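PDB 5NO8: Baccell_00875 from Bacteroides cellulosilyticus DSM 14838, which probably acts as a polysaccharide lyase that removes the L-rhamnose caps from glucuronic acid on complex arabinogalactan proteins. Local coordinates for residues 257-262 against 274-279. Numbering follows the deposited sequence.
Sequences SVLVSC and RVECRS
Leu259 N donates to Arg278 O at 2.9 Å, and Arg278 N returns the bond to Leu259 O; Ser261 and Glu276 form the next hydrogen-bonded pair, two residues on, past the non-hydrogen-bonded pair Val260-Cys277. The Glu276 N-H points almost straight at Ser261 O, 177° at the hydrogen. The tight side carries Val258, Val260, Cys262, Val275 and Cys277. With its sulfur trans to the backbone N (chi1 -177°), Cys277 brings SG to 3.7 Å from Val258 CG2, whereas Val260 CG2 is farther from that sulfur, at 4.2 Å. Cys262 SG faces both methyls of Val275, nearer CG1 at 3.7 Å. Strand 259-262 is an edge strand of a mainly antiparallel sheet; Phe318 and Phe320 of strand 314-322 and Thr328, Ala330 and Cys332 of strand 326-335, in the same sheet, lie against this apolar layer of what is probably a beta-sandwich-like domain. The other face, carrying Leu259, Ser261, Glu276 and Arg278, is looser and partly exposed to solvent, although Leu259 packs on helix 245-254; Ser261 OG comes no nearer Glu276 than CB, 4.1 Å away. Here Arg274 grips Glu276 OE2 side-on, NE at 2.9 Å along the anti lone pair and NH2 by a longer, more bent bond from out of the carboxylate plane, while its NH1 pairs with Glu307. A glutamine in place of Glu276 would probably cost the Arg274 guanidinium one of its two charged partners and weaken the hold on its NE edge. Arg278 bends away, its NH1 bound to Asn302.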
loop_
_atom_site.group_PDB
_atom_site.type_symbol
_atom_site.label_atom_id
_atom_site.label_comp_id
_atom_site.label_asym_id
_atom_site.label_seq_id
_atom_site.Cartn_x
_atom_site.Cartn_y
_atom_site.Cartn_z
ATOM N N SER A 257 13.106 2.415 -22.347
ATOM C CA SER A 257 13.372 1.954 -20.986
ATOM C C SER A 257 13.224 0.423 -20.899
ATOM O O SER A 257 13.107 -0.252 -21.931
ATOM C CB SER A 257 12.447 2.662 -20.020
ATOM O OG SER A 257 12.839 2.400 -18.678
ATOM N N VAL A 258 13.319 -0.130 -19.688
ATOM C CA VAL A 258 13.246 -1.581 -19.494
ATOM C C VAL A 258 12.293 -1.899 -18.372
ATOM O O VAL A 258 11.970 -1.027 -17.550
ATOM C CB VAL A 258 14.634 -2.206 -19.206
ATOM C CG1 VAL A 258 15.622 -1.863 -20.311
ATOM C CG2 VAL A 258 15.192 -1.773 -17.862
ATOM N N LEU A 259 11.825 -3.150 -18.341
ATOM C CA LEU A 259 10.933 -3.635 -17.291
ATOM C C LEU A 259 11.599 -4.832 -16.621
ATOM O O LEU A 259 12.001 -5.791 -17.296
ATOM C CB LEU A 259 9.574 -4.072 -17.864
ATOM C CG LEU A 259 8.715 -2.944 -18.397
ATOM C CD1 LEU A 259 7.671 -3.521 -19.334
ATOM C CD2 LEU A 259 8.089 -2.163 -17.249
ATOM N N VAL A 260 11.715 -4.765 -15.302
ATOM C CA VAL A 260 12.258 -5.853 -14.510
ATOM C C VAL A 260 11.119 -6.544 -13.789
ATOM O O VAL A 260 10.211 -5.899 -13.292
ATOM C CB VAL A 260 13.301 -5.323 -13.519
ATOM C CG1 VAL A 260 13.840 -6.422 -12.625
ATOM C CG2 VAL A 260 14.451 -4.733 -14.305
ATOM N N SER A 261 11.192 -7.873 -13.714
ATOM C CA SER A 261 10.243 -8.632 -12.936
ATOM C C SER A 261 10.922 -9.901 -12.413
ATOM O O SER A 261 11.863 -10.403 -13.027
ATOM C CB SER A 261 9.027 -9.006 -13.781
ATOM O OG SER A 261 9.443 -9.606 -14.990
ATOM N N CYS A 262 10.376 -10.428 -11.326
ATOM C CA CYS A 262 10.861 -11.661 -10.706
ATOM C C CYS A 262 9.724 -12.662 -10.667
ATOM O O CYS A 262 8.562 -12.292 -10.660
ATOM C CB CYS A 262 11.340 -11.403 -9.283
ATOM S SG CYS A 262 12.627 -10.130 -9.163
ATOM N N ARG A 274 14.204 -16.285 -10.473
ATOM C CA ARG A 274 14.408 -15.945 -11.866
ATOM C C ARG A 274 14.066 -14.465 -12.017
ATOM O O ARG A 274 12.939 -14.085 -11.776
ATOM C CB ARG A 274 13.548 -16.776 -12.813
ATOM C CG ARG A 274 13.737 -16.386 -14.280
ATOM C CD ARG A 274 12.874 -17.249 -15.203
ATOM N NE ARG A 274 12.954 -16.804 -16.588
ATOM C CZ ARG A 274 13.647 -17.372 -17.580
ATOM N NH1 ARG A 274 14.383 -18.464 -17.405
ATOM N NH2 ARG A 274 13.573 -16.849 -18.789
ATOM N N VAL A 275 15.039 -13.658 -12.420
ATOM C CA VAL A 275 14.851 -12.211 -12.534
ATOM C C VAL A 275 15.067 -11.822 -13.986
ATOM O O VAL A 275 16.104 -12.143 -14.553
ATOM C CB VAL A 275 15.849 -11.443 -11.628
ATOM C CG1 VAL A 275 15.474 -9.973 -11.555
ATOM C CG2 VAL A 275 15.902 -12.074 -10.267
ATOM N N GLU A 276 14.076 -11.155 -14.590
ATOM C CA GLU A 276 14.061 -10.838 -16.017
ATOM C C GLU A 276 14.128 -9.347 -16.228
ATOM O O GLU A 276 13.496 -8.598 -15.487
ATOM C CB GLU A 276 12.755 -11.341 -16.637
ATOM C CG GLU A 276 12.684 -12.863 -16.688
ATOM C CD GLU A 276 11.502 -13.390 -17.494
ATOM O OE1 GLU A 276 10.646 -12.584 -17.941
ATOM O OE2 GLU A 276 11.437 -14.617 -17.662
ATOM N N CYS A 277 14.900 -8.929 -17.220
ATOM C CA CYS A 277 14.971 -7.548 -17.664
ATOM C C CYS A 277 14.570 -7.532 -19.156
ATOM O O CYS A 277 15.297 -8.053 -20.018
ATOM C CB CYS A 277 16.375 -7.015 -17.455
ATOM S SG CYS A 277 16.584 -5.255 -17.880
ATOM N N ARG A 278 13.408 -6.949 -19.438
ATOM C CA ARG A 278 12.833 -6.929 -20.789
ATOM C C ARG A 278 13.009 -5.548 -21.391
ATOM O O ARG A 278 12.738 -4.534 -20.734
ATOM C CB ARG A 278 11.352 -7.303 -20.719
ATOM C CG ARG A 278 10.534 -7.126 -21.996
ATOM C CD ARG A 278 10.740 -8.245 -22.993
ATOM N NE ARG A 278 10.282 -9.538 -22.490
ATOM C CZ ARG A 278 10.466 -10.693 -23.129
ATOM N NH1 ARG A 278 11.090 -10.727 -24.304
ATOM N NH2 ARG A 278 10.044 -11.821 -22.580
ATOM N N SER A 279 13.417 -5.513 -22.653
ATOM C CA SER A 279 13.568 -4.274 -23.412
ATOM C C SER A 279 12.839 -4.419 -24.756
ATOM O O SER A 279 12.357 -5.504 -25.083
ATOM C CB SER A 279 15.032 -3.956 -23.645
ATOM O OG SER A 279 15.707 -5.104 -24.152
#